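Glyoxalase family protein (Listeria monocytogenes, PDB 2P7O) confers resistance to the antibiotic fosfomycin as a manganese-dependent FosX enzyme that probably catalyses hydration of the drug. Local coordinates at residues Q63-S76 with I107-A121. Sequence-based numbering, arbitrary orientation.
With MN (manganese (II) ion), chain C.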
ATOM      1  N   GLN A  63       8.296   0.579  13.179  1.00 52.54           N
ATOM      2  CA  GLN A  63       7.441  -0.588  13.044  1.00 47.39           C
ATOM      3  C   GLN A  63       8.229  -1.774  12.521  1.00 43.01           C
ATOM      4  O   GLN A  63       9.085  -1.567  11.647  1.00 42.46           O
ATOM      5  CB  GLN A  63       6.275  -0.292  12.071  1.00 45.78           C
ATOM      6  CG  GLN A  63       6.707  -0.350  10.617  1.00 42.79           C
ATOM      7  CD  GLN A  63       5.589  -0.428   9.616  1.00 40.75           C
ATOM      8  OE1 GLN A  63       4.412  -0.460   9.958  1.00 51.80           O
ATOM      9  NE2 GLN A  63       5.912  -0.532   8.322  1.00 43.98           N
ATOM     10  N   GLU A  64       8.102  -3.020  13.002  1.00 44.72           N
ATOM     11  CA  GLU A  64       9.021  -4.022  12.436  1.00 40.75           C
ATOM     12  C   GLU A  64       8.766  -4.244  10.934  1.00 40.68           C
ATOM     13  O   GLU A  64       7.753  -3.898  10.337  1.00 39.45           O
ATOM     14  CB  GLU A  64       8.982  -5.363  13.157  1.00 40.48           C
ATOM     15  CG  GLU A  64      10.103  -5.874  13.996  1.00 37.41           C
ATOM     16  CD  GLU A  64      11.310  -6.541  13.384  1.00 44.53           C
ATOM     17  OE1 GLU A  64      11.310  -7.662  12.827  1.00 61.45           O
ATOM     18  OE2 GLU A  64      12.398  -5.930  13.553  1.00 61.75           O
ATOM     19  N   ARG A  65       9.768  -4.825  10.316  1.00 36.02           N
ATOM     20  CA  ARG A  65       9.919  -5.166   8.924  1.00 31.39           C
ATOM     21  C   ARG A  65       9.188  -6.450   8.574  1.00 33.46           C
ATOM     22  O   ARG A  65       9.225  -7.459   9.271  1.00 32.45           O
ATOM     23  CB  ARG A  65      11.421  -5.308   8.560  1.00 38.59           C
ATOM     24  CG  ARG A  65      12.237  -4.133   9.085  1.00 49.69           C
ATOM     25  CD  ARG A  65      13.625  -4.076   8.448  1.00 50.37           C
ATOM     26  NE  ARG A  65      13.776  -2.781   7.809  1.00 51.12           N
ATOM     27  CZ  ARG A  65      14.923  -2.187   7.530  1.00 47.20           C
ATOM     28  NH1 ARG A  65      16.048  -2.832   7.835  1.00 61.83           N
ATOM     29  NH2 ARG A  65      14.938  -0.981   6.959  1.00 59.74           N
ATOM     30  N   THR A  66       8.465  -6.324   7.464  1.00 29.91           N
ATOM     31  CA  THR A  66       7.771  -7.462   6.891  1.00 27.60           C
ATOM     32  C   THR A  66       7.915  -7.367   5.373  1.00 25.60           C
ATOM     33  O   THR A  66       8.602  -6.475   4.898  1.00 25.11           O
ATOM     34  CB  THR A  66       6.281  -7.527   7.236  1.00 30.11           C
ATOM     35  OG1 THR A  66       5.626  -6.405   6.598  1.00 31.31           O
ATOM     36  CG2 THR A  66       6.083  -7.536   8.748  1.00 31.73           C
ATOM     37  N   TYR A  67       7.231  -8.275   4.726  1.00 25.82           N
ATOM     38  CA  TYR A  67       7.268  -8.384   3.266  1.00 23.32           C
ATOM     39  C   TYR A  67       6.051  -7.769   2.588  1.00 21.02           C
ATOM     40  O   TYR A  67       5.944  -7.856   1.351  1.00 19.97           O
ATOM     41  CB  TYR A  67       7.367  -9.880   2.943  1.00 27.19           C
ATOM     42  CG  TYR A  67       8.595 -10.497   3.585  1.00 32.18           C
ATOM     43  CD1 TYR A  67       9.847 -10.083   3.174  1.00 33.41           C
ATOM     44  CD2 TYR A  67       8.549 -11.500   4.541  1.00 37.64           C
ATOM     45  CE1 TYR A  67      11.032 -10.586   3.675  1.00 32.21           C
ATOM     46  CE2 TYR A  67       9.718 -12.038   5.050  1.00 36.26           C
ATOM     47  CZ  TYR A  67      10.951 -11.584   4.630  1.00 37.02           C
ATOM     48  OH  TYR A  67      12.121 -12.122   5.137  1.00 46.63           O
ATOM     49  N   ASN A  68       5.177  -7.095   3.316  1.00 18.74           N
ATOM     50  CA  ASN A  68       4.124  -6.224   2.730  1.00 17.12           C
ATOM     51  C   ASN A  68       4.851  -5.161   1.898  1.00 16.77           C
ATOM     52  O   ASN A  68       5.755  -4.519   2.430  1.00 16.68           O
ATOM     53  CB  ASN A  68       3.354  -5.548   3.887  1.00 20.98           C
ATOM     54  CG  ASN A  68       2.614  -6.595   4.682  1.00 21.69           C
ATOM     55  OD1 ASN A  68       1.562  -7.080   4.256  1.00 22.76           O
ATOM     56  ND2 ASN A  68       3.123  -7.129   5.783  1.00 20.60           N
ATOM     57  N   HIS A  69       4.505  -4.910   0.635  1.00 16.92           N
ATOM     58  CA  HIS A  69       5.234  -3.872  -0.078  1.00 15.08           C
ATOM     59  C   HIS A  69       4.361  -3.276  -1.181  1.00 16.63           C
ATOM     60  O   HIS A  69       3.483  -3.947  -1.764  1.00 20.60           O
ATOM     61  CB  HIS A  69       6.501  -4.401  -0.741  1.00 15.09           C
ATOM     62  CG  HIS A  69       6.361  -5.534  -1.721  1.00 14.73           C
ATOM     63  ND1 HIS A  69       6.284  -6.854  -1.321  1.00 15.68           N
ATOM     64  CD2 HIS A  69       6.321  -5.568  -3.076  1.00 16.48           C
ATOM     65  CE1 HIS A  69       6.186  -7.646  -2.416  1.00 15.64           C
ATOM     66  NE2 HIS A  69       6.205  -6.871  -3.491  1.00 17.27           N
ATOM     67  N   ILE A  70       4.774  -2.062  -1.525  1.00 17.09           N
ATOM     68  CA  ILE A  70       4.162  -1.328  -2.666  1.00 15.46           C
ATOM     69  C   ILE A  70       5.189  -1.404  -3.785  1.00 15.21           C
ATOM     70  O   ILE A  70       6.356  -1.114  -3.548  1.00 18.94           O
ATOM     71  CB  ILE A  70       3.902   0.125  -2.277  1.00 15.00           C
ATOM     72  CG1 ILE A  70       2.944   0.239  -1.073  1.00 18.69           C
ATOM     73  CG2 ILE A  70       3.377   0.913  -3.482  1.00 25.17           C
ATOM     74  CD1 ILE A  70       2.967   1.632  -0.434  1.00 16.73           C
ATOM     75  N   ALA A  71       4.749  -1.746  -4.970  1.00 16.53           N
ATOM     76  CA  ALA A  71       5.686  -1.908  -6.108  1.00 16.25           C
ATOM     77  C   ALA A  71       5.283  -0.899  -7.189  1.00 16.45           C
ATOM     78  O   ALA A  71       4.099  -0.840  -7.596  1.00 19.69           O
ATOM     79  CB  ALA A  71       5.548  -3.341  -6.635  1.00 20.61           C
ATOM     80  N   PHE A  72       6.208  -0.105  -7.699  1.00 17.68           N
ATOM     81  CA  PHE A  72       5.972   0.768  -8.834  1.00 17.09           C
ATOM     82  C   PHE A  72       6.629   0.190 -10.095  1.00 17.38           C
ATOM     83  O   PHE A  72       7.638  -0.489  -9.983  1.00 18.36           O
ATOM     84  CB  PHE A  72       6.614   2.157  -8.596  1.00 18.83           C
ATOM     85  CG  PHE A  72       5.792   2.943  -7.568  1.00 21.77           C
ATOM     86  CD1 PHE A  72       6.190   3.013  -6.246  1.00 30.27           C
ATOM     87  CD2 PHE A  72       4.676   3.654  -7.975  1.00 21.15           C
ATOM     88  CE1 PHE A  72       5.453   3.796  -5.363  1.00 34.84           C
ATOM     89  CE2 PHE A  72       3.876   4.333  -7.080  1.00 23.01           C
ATOM     90  CZ  PHE A  72       4.287   4.436  -5.758  1.00 26.51           C
ATOM     91  N   GLN A  73       6.003   0.528 -11.234  1.00 17.14           N
ATOM     92  CA  GLN A  73       6.465   0.067 -12.515  1.00 18.23           C
ATOM     93  C   GLN A  73       7.583   0.936 -13.111  1.00 19.51           C
ATOM     94  O   GLN A  73       7.453   2.173 -13.245  1.00 22.20           O
ATOM     95  CB  GLN A  73       5.286   0.014 -13.519  1.00 21.24           C
ATOM     96  CG  GLN A  73       5.593  -0.922 -14.703  1.00 22.01           C
ATOM     97  CD  GLN A  73       4.349  -1.235 -15.530  1.00 30.32           C
ATOM     98  OE1 GLN A  73       4.516  -1.327 -16.750  1.00 37.99           O
ATOM     99  NE2 GLN A  73       3.124  -1.370 -14.977  1.00 29.19           N
ATOM    100  N   ILE A  74       8.679   0.261 -13.538  1.00 21.02           N
ATOM    101  CA  ILE A  74       9.720   0.980 -14.301  1.00 18.16           C
ATOM    102  C   ILE A  74      10.089   0.106 -15.493  1.00 20.45           C
ATOM    103  O   ILE A  74       9.653  -1.060 -15.608  1.00 21.94           O
ATOM    104  CB  ILE A  74      11.003   1.295 -13.504  1.00 16.03           C
ATOM    105  CG1 ILE A  74      11.598   0.013 -12.869  1.00 15.84           C
ATOM    106  CG2 ILE A  74      10.660   2.286 -12.387  1.00 16.49           C
ATOM    107  CD1 ILE A  74      13.004   0.227 -12.329  1.00 16.43           C
ATOM    108  N   GLN A  75      10.902   0.703 -16.383  1.00 20.77           N
ATOM    109  CA  GLN A  75      11.309  -0.075 -17.551  1.00 24.05           C
ATOM    110  C   GLN A  75      12.656  -0.744 -17.319  1.00 23.67           C
ATOM    111  O   GLN A  75      13.499  -0.256 -16.562  1.00 25.18           O
ATOM    112  CB  GLN A  75      11.450   0.881 -18.752  1.00 24.09           C
ATOM    113  CG  GLN A  75      10.199   1.765 -18.967  1.00 23.35           C
ATOM    114  CD  GLN A  75       9.056   0.817 -19.293  1.00 28.80           C
ATOM    115  OE1 GLN A  75       9.261  -0.074 -20.132  1.00 30.91           O
ATOM    116  NE2 GLN A  75       7.955   0.896 -18.544  1.00 29.45           N
ATOM    117  N   SER A  76      12.800  -1.898 -17.993  1.00 25.77           N
ATOM    118  CA  SER A  76      14.021  -2.673 -17.878  1.00 23.38           C
ATOM    119  C   SER A  76      15.236  -1.799 -18.118  1.00 23.94           C
ATOM    120  O   SER A  76      16.253  -1.920 -17.414  1.00 28.17           O
ATOM    121  CB  SER A  76      13.938  -3.818 -18.907  1.00 27.54           C
ATOM    122  OG  SER A  76      12.667  -4.468 -18.766  1.00 36.00           O
ATOM    123  N   ILE A 107      13.930  -4.318  -8.029  1.00 18.68           N
ATOM    124  CA  ILE A 107      14.702  -3.793  -6.923  1.00 20.74           C
ATOM    125  C   ILE A 107      13.834  -3.637  -5.668  1.00 17.31           C
ATOM    126  O   ILE A 107      12.780  -2.998  -5.649  1.00 23.43           O
ATOM    127  CB  ILE A 107      15.240  -2.400  -7.274  1.00 21.94           C
ATOM    128  CG1 ILE A 107      15.730  -2.290  -8.724  1.00 23.53           C
ATOM    129  CG2 ILE A 107      16.283  -1.985  -6.272  1.00 22.99           C
ATOM    130  CD1 ILE A 107      15.960  -0.818  -9.123  1.00 22.08           C
ATOM    131  N   TYR A 108      14.283  -4.281  -4.599  1.00 18.79           N
ATOM    132  CA  TYR A 108      13.566  -4.229  -3.334  1.00 19.46           C
ATOM    133  C   TYR A 108      14.421  -3.481  -2.330  1.00 18.41           C
ATOM    134  O   TYR A 108      15.615  -3.802  -2.212  1.00 21.66           O
ATOM    135  CB  TYR A 108      13.410  -5.673  -2.845  1.00 20.23           C
ATOM    136  CG  TYR A 108      12.305  -6.455  -3.500  1.00 18.92           C
ATOM    137  CD1 TYR A 108      12.568  -7.291  -4.567  1.00 21.67           C
ATOM    138  CD2 TYR A 108      11.003  -6.388  -3.021  1.00 17.08           C
ATOM    139  CE1 TYR A 108      11.571  -8.026  -5.178  1.00 27.24           C
ATOM    140  CE2 TYR A 108       9.999  -7.152  -3.620  1.00 19.04           C
ATOM    141  CZ  TYR A 108      10.295  -7.983  -4.690  1.00 22.55           C
ATOM    142  OH  TYR A 108       9.276  -8.728  -5.283  1.00 28.91           O
ATOM    143  N   PHE A 109      13.819  -2.502  -1.672  1.00 19.66           N
ATOM    144  CA  PHE A 109      14.572  -1.608  -0.804  1.00 21.81           C
ATOM    145  C   PHE A 109      13.632  -0.975   0.214  1.00 21.48           C
ATOM    146  O   PHE A 109      12.391  -0.988   0.087  1.00 21.67           O
ATOM    147  CB  PHE A 109      15.302  -0.519  -1.624  1.00 19.64           C
ATOM    148  CG  PHE A 109      14.345   0.318  -2.473  1.00 18.02           C
ATOM    149  CD1 PHE A 109      13.980   1.615  -2.160  1.00 16.27           C
ATOM    150  CD2 PHE A 109      13.835  -0.234  -3.624  1.00 17.17           C
ATOM    151  CE1 PHE A 109      13.110   2.346  -2.954  1.00 17.91           C
ATOM    152  CE2 PHE A 109      12.993   0.464  -4.473  1.00 17.69           C
ATOM    153  CZ  PHE A 109      12.660   1.760  -4.154  1.00 19.91           C
ATOM    154  N   TYR A 110      14.146  -0.488   1.329  1.00 22.60           N
ATOM    155  CA  TYR A 110      13.275   0.049   2.379  1.00 20.40           C
ATOM    156  C   TYR A 110      13.371   1.563   2.397  1.00 21.74           C
ATOM    157  O   TYR A 110      14.312   2.067   1.789  1.00 22.40           O
ATOM    158  CB  TYR A 110      13.772  -0.401   3.792  1.00 22.23           C
ATOM    159  CG  TYR A 110      13.708  -1.902   3.902  1.00 23.63           C
ATOM    160  CD1 TYR A 110      14.759  -2.654   3.351  1.00 24.64           C
ATOM    161  CD2 TYR A 110      12.605  -2.545   4.457  1.00 23.56           C
ATOM    162  CE1 TYR A 110      14.715  -4.036   3.424  1.00 28.21           C
ATOM    163  CE2 TYR A 110      12.578  -3.953   4.502  1.00 25.17           C
ATOM    164  CZ  TYR A 110      13.614  -4.661   3.972  1.00 25.03           C
ATOM    165  OH  TYR A 110      13.610  -6.033   4.038  1.00 27.74           O
ATOM    166  N   ASP A 111      12.425   2.223   3.078  1.00 20.24           N
ATOM    167  CA  ASP A 111      12.616   3.675   3.259  1.00 20.94           C
ATOM    168  C   ASP A 111      13.365   3.903   4.570  1.00 23.10           C
ATOM    169  O   ASP A 111      14.179   3.047   4.943  1.00 25.11           O
ATOM    170  CB  ASP A 111      11.325   4.482   3.215  1.00 23.21           C
ATOM    171  CG  ASP A 111      10.279   4.029   4.229  1.00 22.08           C
ATOM    172  OD1 ASP A 111       9.190   4.687   4.271  1.00 22.32           O
ATOM    173  OD2 ASP A 111      10.552   3.087   4.978  1.00 17.14           O
ATOM    174  N   PHE A 112      13.057   4.989   5.254  1.00 20.88           N
ATOM    175  CA  PHE A 112      13.729   5.229   6.543  1.00 23.39           C
ATOM    176  C   PHE A 112      12.845   4.764   7.694  1.00 23.17           C
ATOM    177  O   PHE A 112      13.204   5.010   8.844  1.00 30.59           O
ATOM    178  CB  PHE A 112      13.989   6.736   6.685  1.00 21.26           C
ATOM    179  CG  PHE A 112      14.967   7.295   5.656  1.00 21.12           C
ATOM    180  CD1 PHE A 112      14.614   8.204   4.670  1.00 24.25           C
ATOM    181  CD2 PHE A 112      16.299   6.899   5.691  1.00 20.49           C
ATOM    182  CE1 PHE A 112      15.538   8.682   3.763  1.00 24.26           C
ATOM    183  CE2 PHE A 112      17.227   7.370   4.775  1.00 22.27           C
ATOM    184  CZ  PHE A 112      16.864   8.298   3.817  1.00 22.74           C
ATOM    185  N   ASP A 113      11.727   4.093   7.392  1.00 23.20           N
ATOM    186  CA  ASP A 113      10.769   3.749   8.463  1.00 19.31           C
ATOM    187  C   ASP A 113      10.284   2.307   8.301  1.00 21.14           C
ATOM    188  O   ASP A 113       9.097   2.019   8.610  1.00 22.27           O
ATOM    189  CB  ASP A 113       9.562   4.713   8.347  1.00 17.86           C
ATOM    190  CG  ASP A 113      10.026   6.127   8.691  1.00 18.12           C
ATOM    191  OD1 ASP A 113      10.112   6.467   9.896  1.00 22.79           O
ATOM    192  OD2 ASP A 113      10.365   6.914   7.771  1.00 22.58           O
ATOM    193  N   ASN A 114      11.179   1.407   7.851  1.00 21.78           N
ATOM    194  CA  ASN A 114      10.784   0.002   7.746  1.00 21.31           C
ATOM    195  C   ASN A 114       9.596  -0.288   6.853  1.00 18.75           C
ATOM    196  O   ASN A 114       9.010  -1.370   6.971  1.00 22.01           O
ATOM    197  CB  ASN A 114      10.567  -0.686   9.097  1.00 25.46           C
ATOM    198  CG  ASN A 114      11.883  -0.906   9.836  1.00 26.50           C
ATOM    199  OD1 ASN A 114      11.844  -1.292  11.014  1.00 37.82           O
ATOM    200  ND2 ASN A 114      13.010  -0.618   9.218  1.00 31.66           N
ATOM    201  N   HIS A 115       9.326   0.514   5.840  1.00 20.63           N
ATOM    202  CA  HIS A 115       8.411   0.131   4.761  1.00 18.26           C
ATOM    203  C   HIS A 115       9.217  -0.470   3.592  1.00 18.76           C
ATOM    204  O   HIS A 115      10.122   0.185   3.026  1.00 20.24           O
ATOM    205  CB  HIS A 115       7.767   1.421   4.209  1.00 18.53           C
ATOM    206  CG  HIS A 115       6.917   2.195   5.154  1.00 18.75           C
ATOM    207  ND1 HIS A 115       7.221   3.442   5.669  1.00 19.52           N
ATOM    208  CD2 HIS A 115       5.657   1.919   5.608  1.00 20.37           C
ATOM    209  CE1 HIS A 115       6.230   3.834   6.482  1.00 20.09           C
ATOM    210  NE2 HIS A 115       5.261   2.928   6.444  1.00 21.43           N
ATOM    211  N   LEU A 116       8.810  -1.632   3.088  1.00 17.99           N
ATOM    212  CA  LEU A 116       9.375  -2.243   1.883  1.00 16.89           C
ATOM    213  C   LEU A 116       8.734  -1.695   0.605  1.00 17.35           C
ATOM    214  O   LEU A 116       7.516  -1.561   0.472  1.00 15.99           O
ATOM    215  CB  LEU A 116       9.159  -3.743   1.996  1.00 17.95           C
ATOM    216  CG  LEU A 116       9.849  -4.551   0.879  1.00 18.53           C
ATOM    217  CD1 LEU A 116      11.364  -4.348   0.893  1.00 16.98           C
ATOM    218  CD2 LEU A 116       9.511  -6.005   1.141  1.00 19.02           C
ATOM    219  N   PHE A 117       9.627  -1.348  -0.331  1.00 16.72           N
ATOM    220  CA  PHE A 117       9.179  -0.854  -1.633  1.00 17.06           C
ATOM    221  C   PHE A 117       9.881  -1.691  -2.698  1.00 16.20           C
ATOM    222  O   PHE A 117      10.908  -2.344  -2.462  1.00 18.51           O
ATOM    223  CB  PHE A 117       9.686   0.581  -1.857  1.00 17.42           C
ATOM    224  CG  PHE A 117       8.831   1.615  -1.128  1.00 15.83           C
ATOM    225  CD1 PHE A 117       9.232   2.145   0.095  1.00 17.02           C
ATOM    226  CD2 PHE A 117       7.628   2.045  -1.657  1.00 17.57           C
ATOM    227  CE1 PHE A 117       8.463   3.089   0.785  1.00 16.19           C
ATOM    228  CE2 PHE A 117       6.831   2.984  -1.007  1.00 16.65           C
ATOM    229  CZ  PHE A 117       7.270   3.528   0.211  1.00 17.19           C
ATOM    230  N   GLU A 118       9.298  -1.690  -3.876  1.00 17.13           N
ATOM    231  CA  GLU A 118       9.841  -2.426  -5.003  1.00 16.48           C
ATOM    232  C   GLU A 118       9.699  -1.538  -6.243  1.00 17.28           C
ATOM    233  O   GLU A 118       8.669  -0.925  -6.479  1.00 16.92           O
ATOM    234  CB  GLU A 118       9.107  -3.757  -5.154  1.00 17.42           C
ATOM    235  CG  GLU A 118       9.467  -4.597  -6.375  1.00 18.85           C
ATOM    236  CD  GLU A 118       8.640  -5.852  -6.568  1.00 17.82           C
ATOM    237  OE1 GLU A 118       7.638  -6.026  -5.814  1.00 15.21           O
ATOM    238  OE2 GLU A 118       8.990  -6.654  -7.477  1.00 17.51           O
ATOM    239  N   LEU A 119      10.764  -1.512  -7.046  1.00 17.34           N
ATOM    240  CA  LEU A 119      10.674  -1.074  -8.439  1.00 17.48           C
ATOM    241  C   LEU A 119      10.725  -2.299  -9.359  1.00 16.14           C
ATOM    242  O   LEU A 119      11.649  -3.120  -9.288  1.00 19.91           O
ATOM    243  CB  LEU A 119      11.884  -0.141  -8.666  1.00 17.74           C
ATOM    244  CG  LEU A 119      11.716   1.186  -7.902  1.00 17.49           C
ATOM    245  CD1 LEU A 119      12.969   2.023  -8.152  1.00 20.06           C
ATOM    246  CD2 LEU A 119      10.475   1.970  -8.278  1.00 18.64           C
ATOM    247  N   HIS A 120       9.648  -2.491 -10.094  1.00 17.92           N
ATOM    248  CA  HIS A 120       9.436  -3.759 -10.781  1.00 18.83           C
ATOM    249  C   HIS A 120       9.499  -3.466 -12.275  1.00 17.66           C
ATOM    250  O   HIS A 120       8.672  -2.678 -12.746  1.00 17.84           O
ATOM    251  CB  HIS A 120       8.064  -4.294 -10.329  1.00 21.45           C
ATOM    252  CG  HIS A 120       7.613  -5.549 -11.034  1.00 20.02           C
ATOM    253  ND1 HIS A 120       7.396  -6.750 -10.372  1.00 20.97           N
ATOM    254  CD2 HIS A 120       7.179  -5.769 -12.308  1.00 20.06           C
ATOM    255  CE1 HIS A 120       6.975  -7.651 -11.238  1.00 20.68           C
ATOM    256  NE2 HIS A 120       6.866  -7.083 -12.437  1.00 20.75           N
ATOM    257  N   ALA A 121      10.417  -4.076 -12.998  1.00 17.86           N
ATOM    258  CA  ALA A 121      10.317  -4.054 -14.471  1.00 21.36           C
ATOM    259  C   ALA A 121       9.849  -5.418 -14.978  1.00 19.95           C
ATOM    260  O   ALA A 121      10.019  -6.467 -14.338  1.00 21.01           O
ATOM    261  CB  ALA A 121      11.700  -3.804 -15.062  1.00 20.31           C
TER
HETATM  262 MN    MN C6000       6.206  -7.598  -5.480  1.00 18.49          MN
HETATM  263  O   HOH W   1      13.900   1.445   7.211  1.00 20.75           O
HETATM  264  O   HOH W   2       8.974  -4.001   5.834  1.00 25.00           O
HETATM  265  O   HOH W   3      11.083  -7.031   4.997  1.00 27.26           O
HETATM  266  O   HOH W   4       6.544  -2.684   4.345  1.00 23.94           O
HETATM  267  O   HOH W   5       7.257  -8.560  -7.147  1.00 15.82           O
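His-69 and Glu-118 meet at the manganese ion: His-69 NE2 and Glu-118 OE1 each bind it at 2.1 Å, their ring and carboxylate planes 54° apart. Glu-126, water 5 and His-7 of the second subunit complete the site. Glu-118 reaches the metal as a fully extended chain, CG anti to the backbone N (chi1 174°), passing beside the methyl of Ala-71. Its other oxygen, OE2, accepts from water 5 and bonds to Ser-106. The His-69 ring is set from two directions. Its ND1 donates to Tyr-67 O at 2.9 Å, almost in the ring plane, while Tyr-108 presents its edge to one imidazole face in a T-shaped pair, centroids 5.3 Å apart. Tyr-108 OH in turn bonds Glu-126.

Behind these ligands, parallel strands 69-73 and 116-120 are laced together by backbone bonds, from a weak one at Ile-70 N to Leu-116 O, through Phe-72 N to Glu-118 O (2.9 Å), to Ile-74 N and His-120 O. Ile-70, Phe-72, Phe-117 and Leu-119 share the sheet face turned from the metal, with Ile-70 CD1 against Phe-117 CE2. Farther out, the Arg-65 guanidinium lies over the Tyr-110 ring in a cation-pi contact, CZ 4.0 Å from the centroid, with NH1 salt-bridged to Glu-92. Water 4 links Asn-68 O to Leu-116 N where the strands begin to part.

The two strands are first and fourth of a beta-alpha-beta-beta-beta module, the repeating unit of the glyoxalase (vicinal oxygen chelate) fold. Two carboxylate ligands would largely offset the charge of manganese(II), and the histidine from the partner chain makes the site a property of the dimer.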